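Local coordinates for ActII protein (PDB 2OPT) that probably represses transcription as a TetR-family DNA-binding regulator and binds actinorhodin and one of its biosynthetic precursors, at residues Q8-I11 against V12-A15; P72-W75 against A76-K80; T180-P183 against N184-H187. All coordinates share one frame; numbering follows the deposited sequence.

Contact 1: Q8-I11 against V12-A15; sequences QDRI and VVTA
Arg10 and Thr14, one helical turn apart, meet through the carbonyl oxygen of Arg10, which accepts two hydrogen bonds. Thr14 N gives the ordinary helical one, and Thr14 OG1 adds a second at 2.8 Å from Arg10 O; the two donors reach the oxygen from opposite faces of the carbonyl plane. The hydroxyl can do this because OG1 lies anti to its own carbonyl carbon (chi1 -62°), turned back toward the preceding turn. Flanking backbone bonds run from Val12 N to Gln8 O, Val13 N to Asp9 O and Ala15 N to Ile11 O.

Water extends the polar network. One molecule donates to Thr14 OG1 at 3.0 Å and weakly accepts from Arg10 NH2, a meeting made possible by the bends of the arginine chain at chi2 and chi3.

Methyl-to-polar contacts are looser. Val13 CG2 lies 3.7 Å from Asp9 OD1, while Val13 CG1 sits 4.0 Å from Arg10 NH2, oblique to the guanidinium.

Helix 8-22 is the first helix of the TetR-type DNA-binding domain and packs on the predicted helix-turn-helix, residues 28-47. Val12 touches Leu56 and Ile60 of helix 50-61, and Ile11 touches Leu43 and Val47. Thr14 lies at the border: its hydroxyl is satisfied by the Arg10 carbonyl and the water, while the residue also meets Leu32 and Leu36, leaving exposed Arg10 on the outer side.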
loop_
_atom_site.group_PDB
_atom_site.type_symbol
_atom_site.label_atom_id
_atom_site.label_comp_id
_atom_site.label_asym_id
_atom_site.label_seq_id
_atom_site.Cartn_x
_atom_site.Cartn_y
_atom_site.Cartn_z
ATOM N N GLN A 8 -14.602 25.017 14.155
ATOM C CA GLN A 8 -13.972 23.779 13.721
ATOM C C GLN A 8 -12.974 24.100 12.587
ATOM O O GLN A 8 -11.851 23.633 12.599
ATOM C CB GLN A 8 -15.034 22.861 13.190
ATOM C CG GLN A 8 -14.474 21.518 12.832
ATOM C CD GLN A 8 -15.523 20.622 12.277
ATOM O OE1 GLN A 8 -15.625 20.453 11.058
ATOM N NE2 GLN A 8 -16.336 20.054 13.159
ATOM N N ASP A 9 -13.385 24.897 11.612
ATOM C CA ASP A 9 -12.501 25.167 10.472
ATOM C C ASP A 9 -11.195 25.822 10.882
ATOM O O ASP A 9 -10.154 25.512 10.292
ATOM C CB ASP A 9 -13.174 26.021 9.380
ATOM C CG ASP A 9 -12.285 26.152 8.080
ATOM O OD1 ASP A 9 -11.835 25.091 7.504
ATOM O OD2 ASP A 9 -12.042 27.333 7.650
ATOM N N ARG A 10 -11.234 26.767 11.826
ATOM C CA ARG A 10 -10.013 27.556 12.141
ATOM C C ARG A 10 -9.078 26.584 12.841
ATOM O O ARG A 10 -7.867 26.598 12.696
ATOM C CB ARG A 10 -10.356 28.719 13.086
ATOM C CG ARG A 10 -9.157 29.342 13.814
ATOM C CD ARG A 10 -8.094 29.850 12.853
ATOM N NE ARG A 10 -8.634 30.892 11.966
ATOM C CZ ARG A 10 -8.161 31.157 10.745
ATOM N NH1 ARG A 10 -8.697 32.146 10.013
ATOM N NH2 ARG A 10 -7.152 30.434 10.266
ATOM N N ILE A 11 -9.661 25.757 13.650
ATOM C CA ILE A 11 -8.878 24.764 14.351
ATOM C C ILE A 11 -8.149 23.806 13.389
ATOM O O ILE A 11 -6.980 23.493 13.570
ATOM C CB ILE A 11 -9.782 23.911 15.293
ATOM C CG1 ILE A 11 -10.396 24.748 16.464
ATOM C CG2 ILE A 11 -8.974 22.652 15.873
ATOM C CD1 ILE A 11 -11.576 23.917 17.281
ATOM N N VAL A 12 -8.889 23.258 12.434
ATOM C CA VAL A 12 -8.324 22.292 11.479
ATOM C C VAL A 12 -7.285 22.907 10.584
ATOM O O VAL A 12 -6.280 22.280 10.274
ATOM C CB VAL A 12 -9.486 21.532 10.723
ATOM C CG1 VAL A 12 -8.929 20.538 9.707
ATOM C CG2 VAL A 12 -10.260 20.762 11.755
ATOM N N VAL A 13 -7.516 24.143 10.149
ATOM C CA VAL A 13 -6.600 24.786 9.302
ATOM C C VAL A 13 -5.264 24.970 10.060
ATOM O O VAL A 13 -4.223 24.763 9.494
ATOM C CB VAL A 13 -7.158 26.180 8.891
ATOM C CG1 VAL A 13 -6.024 27.134 8.308
ATOM C CG2 VAL A 13 -8.291 26.037 7.895
ATOM N N THR A 14 -5.336 25.411 11.324
ATOM C CA THR A 14 -4.167 25.593 12.178
ATOM C C THR A 14 -3.434 24.282 12.332
ATOM O O THR A 14 -2.233 24.236 12.219
ATOM C CB THR A 14 -4.641 26.123 13.563
ATOM O OG1 THR A 14 -5.273 27.399 13.355
ATOM C CG2 THR A 14 -3.475 26.298 14.547
ATOM N N ALA A 15 -4.176 23.203 12.604
ATOM C CA ALA A 15 -3.579 21.889 12.703
ATOM C C ALA A 15 -2.836 21.427 11.441
ATOM O O ALA A 15 -1.696 20.912 11.513
ATOM C CB ALA A 15 -4.675 20.854 13.085
HETATM O O HOH W 1 -4.784 29.615 11.339
#

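Contact 2: P72-W75 against A76-K80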
loop_
_atom_site.group_PDB
_atom_site.type_symbol
_atom_site.label_atom_id
_atom_site.label_comp_id
_atom_site.label_asym_id
_atom_site.label_seq_id
_atom_site.Cartn_x
_atom_site.Cartn_y
_atom_site.Cartn_z
ATOM N N PRO A 72 -17.192 11.904 -22.373
ATOM C CA PRO A 72 -17.217 10.776 -23.317
ATOM C C PRO A 72 -15.977 10.744 -24.215
ATOM O O PRO A 72 -15.549 11.775 -24.781
ATOM C CB PRO A 72 -18.485 11.037 -24.116
ATOM C CG PRO A 72 -19.401 11.714 -23.125
ATOM C CD PRO A 72 -18.480 12.634 -22.360
ATOM N N GLY A 73 -15.366 9.569 -24.297
ATOM C CA GLY A 73 -14.170 9.433 -25.096
ATOM C C GLY A 73 -12.859 9.827 -24.473
ATOM O O GLY A 73 -11.822 9.638 -25.104
ATOM N N ARG A 74 -12.879 10.390 -23.252
ATOM C CA ARG A 74 -11.633 10.689 -22.534
ATOM C C ARG A 74 -11.474 9.919 -21.244
ATOM O O ARG A 74 -10.774 10.396 -20.345
ATOM C CB ARG A 74 -11.492 12.179 -22.169
ATOM C CG ARG A 74 -11.237 13.092 -23.338
ATOM C CD ARG A 74 -10.325 14.270 -23.002
ATOM N NE ARG A 74 -10.539 14.859 -21.681
ATOM C CZ ARG A 74 -9.600 14.942 -20.737
ATOM N NH1 ARG A 74 -9.896 15.493 -19.588
ATOM N NH2 ARG A 74 -8.359 14.493 -20.935
ATOM N N TRP A 75 -12.121 8.768 -21.119
ATOM C CA TRP A 75 -12.189 8.110 -19.800
ATOM C C TRP A 75 -10.813 7.877 -19.186
ATOM O O TRP A 75 -10.538 8.302 -18.068
ATOM C CB TRP A 75 -12.962 6.801 -19.895
ATOM C CG TRP A 75 -13.221 6.123 -18.574
ATOM C CD1 TRP A 75 -14.223 6.413 -17.716
ATOM C CD2 TRP A 75 -12.484 5.025 -17.978
ATOM N NE1 TRP A 75 -14.164 5.585 -16.610
ATOM C CE2 TRP A 75 -13.104 4.726 -16.745
ATOM C CE3 TRP A 75 -11.348 4.292 -18.351
ATOM C CZ2 TRP A 75 -12.644 3.701 -15.889
ATOM C CZ3 TRP A 75 -10.873 3.309 -17.511
ATOM C CH2 TRP A 75 -11.545 2.975 -16.299
ATOM N N ALA A 76 -9.921 7.242 -19.931
ATOM C CA ALA A 76 -8.655 6.766 -19.374
ATOM C C ALA A 76 -7.790 7.926 -18.867
ATOM O O ALA A 76 -7.175 7.829 -17.806
ATOM C CB ALA A 76 -7.897 5.972 -20.386
ATOM N N GLU A 77 -7.708 9.000 -19.650
ATOM C CA GLU A 77 -6.944 10.144 -19.257
ATOM C C GLU A 77 -7.598 10.895 -18.073
ATOM O O GLU A 77 -6.916 11.509 -17.302
ATOM C CB GLU A 77 -6.730 11.047 -20.472
ATOM C CG GLU A 77 -5.885 10.385 -21.564
ATOM C CD GLU A 77 -4.401 10.187 -21.154
ATOM O OE1 GLU A 77 -3.735 11.188 -20.801
ATOM O OE2 GLU A 77 -3.900 9.039 -21.207
ATOM N N GLN A 78 -8.929 10.841 -17.943
ATOM C CA GLN A 78 -9.590 11.490 -16.803
ATOM C C GLN A 78 -9.300 10.748 -15.485
ATOM O O GLN A 78 -9.179 11.355 -14.421
ATOM C CB GLN A 78 -11.095 11.583 -17.035
ATOM C CG GLN A 78 -11.492 12.679 -17.944
ATOM C CD GLN A 78 -12.966 12.981 -17.889
ATOM O OE1 GLN A 78 -13.811 12.109 -18.106
ATOM N NE2 GLN A 78 -13.284 14.246 -17.710
ATOM N N VAL A 79 -9.243 9.419 -15.556
ATOM C CA VAL A 79 -8.852 8.609 -14.391
ATOM C C VAL A 79 -7.401 8.948 -14.040
ATOM O O VAL A 79 -7.087 9.292 -12.909
ATOM C CB VAL A 79 -9.070 7.107 -14.680
ATOM C CG1 VAL A 79 -8.766 6.264 -13.447
ATOM C CG2 VAL A 79 -10.527 6.881 -15.022
ATOM N N LYS A 80 -6.495 8.882 -14.989
ATOM C CA LYS A 80 -5.152 9.414 -14.735
ATOM C C LYS A 80 -5.149 10.751 -14.043
ATOM O O LYS A 80 -4.459 10.924 -13.023
ATOM C CB LYS A 80 -4.378 9.522 -16.043
ATOM C CG LYS A 80 -4.065 8.134 -16.596
ATOM C CD LYS A 80 -3.226 8.195 -17.877
ATOM C CE LYS A 80 -2.789 6.760 -18.237
ATOM N NZ LYS A 80 -2.001 6.852 -19.480
HETATM O O HOH W 2 -11.290 16.426 -17.516
#
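Trp75 and Val79 make a CH-pi contact in the first turn of helix 75-92, in the TetR-like C-terminal region, with Arg74 as N-cap residue. The indole is carried beside its own carbonyl carbon, CG being anti to the backbone N (chi1 -174°), and chi2 near 83° turns the ring so that one face receives Val79. The methyl CG2 of Val79 stands 3.9 Å from the centroid of the six-membered ring of Trp75, almost straight above it. That methyl is anti to the valine carbonyl carbon, which directs it back toward the preceding turn. At the ring's polar corner, NE1 is bonded to the carbonyl of Leu120, while Leu213 of helix 197-219 and Leu121 of helix 108-123 touch the indole, so the tryptophan ties the new helix to two others.

Arg74 differs from Trp75 in its first torsion, with CG anti to the carbonyl carbon and beside the backbone N. Bends at chi2 and chi3 then bring its guanidinium back over the helix start, where Gln78 CG packs over one face, 3.6 Å from Arg74 NH1. The guanidinium and the amide of Gln78 are turned 59° against each other. Glu71 forms a salt bridge with Arg74 NE and also gives its backbone N to Gln78 OE1; Gln78 NE2 reaches the carbonyl of Glu69. These bonds fix the buried amide against the incoming loop.

Backbone bonds complete the turn, from Gln78 N to Arg74 O and from Val79 N to Trp75 O. In the guanidinium plane, at its edge, a water accepts from Gln78 NE2 at 3.0 Å and, weakly, from Arg74 NH1 at 2.7 Å.

Contact 3: T180-P183 against N184-H187; sequences TSFP and NLVH
Phe182 and Leu185 lie side by side and point the same way at the start of a short helix. Both have CG anti to the carbonyl carbon, with chi1 of -62° for the phenylalanine and -63° for the leucine; the backbone is helical at Leu185 but not at Phe182, and torsions and backbone together leave the two alongside one another. They touch at two levels: CB of Phe182 is 4.1 Å from CB of Leu185, and farther out CD1 of Phe182 meets the CD1 methyl of Leu185 at 3.8 Å. The methyl approaches the ring obliquely.

Val186 is turned differently. Its CB heads back toward the preceding residues, and the CG2 methyl lies 3.2 Å from Phe182 O. The same oxygen accepts from Val186 N at 2.9 Å in a nearly straight bond, N-H...O angle 169°.

Phe182 is thus the N-cap residue of helix 183-187, and Pro183 occupies the first helical position, where the lack of an N-H costs nothing because that position need not donate within the helix. The proline ring crosses the Asn184 side chain obliquely, its CG lying 4.2 Å from Asn184 ND2. One residue further on, His187 N donates to Pro183 O at 3.0 Å.

The amide of Asn184 is directed to the other copy of the protein: ND2 bonds to Glu115 and OD1 to Arg122 of the second subunit. Glu115 of that subunit also accepts from Leu185 N, and Phe182 and Pro183 both pack against it.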
loop_
_atom_site.group_PDB
_atom_site.type_symbol
_atom_site.label_atom_id
_atom_site.label_comp_id
_atom_site.label_asym_id
_atom_site.label_seq_id
_atom_site.Cartn_x
_atom_site.Cartn_y
_atom_site.Cartn_z
ATOM N N THR A 180 26.724 -14.811 -13.749
ATOM C CA THR A 180 26.436 -16.220 -14.007
ATOM C C THR A 180 25.329 -16.680 -13.059
ATOM O O THR A 180 24.498 -17.503 -13.439
ATOM C CB THR A 180 27.720 -17.129 -13.871
ATOM O OG1 THR A 180 28.358 -16.895 -12.606
ATOM C CG2 THR A 180 28.714 -16.842 -15.000
ATOM N N SER A 181 25.295 -16.095 -11.852
ATOM C CA SER A 181 24.339 -16.485 -10.826
ATOM C C SER A 181 23.023 -15.681 -10.875
ATOM O O SER A 181 21.932 -16.212 -10.636
ATOM C CB SER A 181 24.986 -16.342 -9.440
ATOM O OG SER A 181 25.880 -17.407 -9.142
ATOM N N PHE A 182 23.138 -14.397 -11.180
ATOM C CA PHE A 182 21.989 -13.489 -11.089
ATOM C C PHE A 182 21.842 -12.643 -12.353
ATOM O O PHE A 182 21.887 -11.399 -12.286
ATOM C CB PHE A 182 22.084 -12.631 -9.820
ATOM C CG PHE A 182 22.047 -13.446 -8.545
ATOM C CD1 PHE A 182 20.833 -13.774 -7.943
ATOM C CD2 PHE A 182 23.237 -13.895 -7.953
ATOM C CE1 PHE A 182 20.794 -14.566 -6.752
ATOM C CE2 PHE A 182 23.210 -14.648 -6.780
ATOM C CZ PHE A 182 21.980 -14.994 -6.193
ATOM N N PRO A 183 21.645 -13.311 -13.502
ATOM C CA PRO A 183 21.618 -12.578 -14.768
ATOM C C PRO A 183 20.555 -11.479 -14.853
ATOM O O PRO A 183 20.834 -10.367 -15.338
ATOM C CB PRO A 183 21.339 -13.675 -15.804
ATOM C CG PRO A 183 20.832 -14.850 -15.024
ATOM C CD PRO A 183 21.454 -14.758 -13.695
ATOM N N ASN A 184 19.346 -11.794 -14.411
ATOM C CA ASN A 184 18.268 -10.814 -14.406
ATOM C C ASN A 184 18.477 -9.697 -13.407
ATOM O O ASN A 184 18.190 -8.555 -13.716
ATOM C CB ASN A 184 16.902 -11.481 -14.216
ATOM C CG ASN A 184 16.572 -12.419 -15.344
ATOM O OD1 ASN A 184 16.130 -11.992 -16.396
ATOM N ND2 ASN A 184 16.802 -13.702 -15.143
ATOM N N LEU A 185 18.958 -10.019 -12.205
ATOM C CA LEU A 185 19.199 -8.956 -11.234
ATOM C C LEU A 185 20.304 -8.012 -11.679
ATOM O O LEU A 185 20.179 -6.798 -11.477
ATOM C CB LEU A 185 19.486 -9.476 -9.826
ATOM C CG LEU A 185 18.353 -10.253 -9.169
ATOM C CD1 LEU A 185 18.765 -10.556 -7.744
ATOM C CD2 LEU A 185 17.035 -9.553 -9.179
ATOM N N VAL A 186 21.373 -8.562 -12.256
ATOM C CA VAL A 186 22.458 -7.730 -12.813
ATOM C C VAL A 186 21.930 -6.823 -13.948
ATOM O O VAL A 186 22.203 -5.602 -13.977
ATOM C CB VAL A 186 23.688 -8.627 -13.292
ATOM C CG1 VAL A 186 24.734 -7.825 -14.054
ATOM C CG2 VAL A 186 24.311 -9.391 -12.087
ATOM N N HIS A 187 21.186 -7.418 -14.877
ATOM C CA HIS A 187 20.685 -6.706 -16.077
ATOM C C HIS A 187 19.633 -5.653 -15.689
ATOM O O HIS A 187 19.608 -4.566 -16.268
ATOM C CB HIS A 187 20.146 -7.705 -17.120
ATOM C CG HIS A 187 19.424 -7.074 -18.278
ATOM N ND1 HIS A 187 20.034 -6.803 -19.487
ATOM C CD2 HIS A 187 18.134 -6.683 -18.414
ATOM C CE1 HIS A 187 19.155 -6.255 -20.311
ATOM N NE2 HIS A 187 17.988 -6.187 -19.688
#

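How the contacts relate
The three contacts illustrate how one local device, side chains meeting across a helical turn, serves different parts of a two-domain fold. They come in series along the chain. Contact 1 belongs to helix 8-22; contacts 2 and 3 fall in the TetR-like C-terminal region, at the starts of helices 75-92 and 183-187. No two touch. The centres of contacts 1 and 2 are about 35 Å apart. Those of contacts 2 and 3 are about 39 Å apart. Contacts 1 and 3, about 53 Å apart between centres, lie on opposite sides of the chain's centre. The same kind of local turn thus occurs both in the probable DNA-binding part, at contact 1, and at the subunit interface, at contact 3.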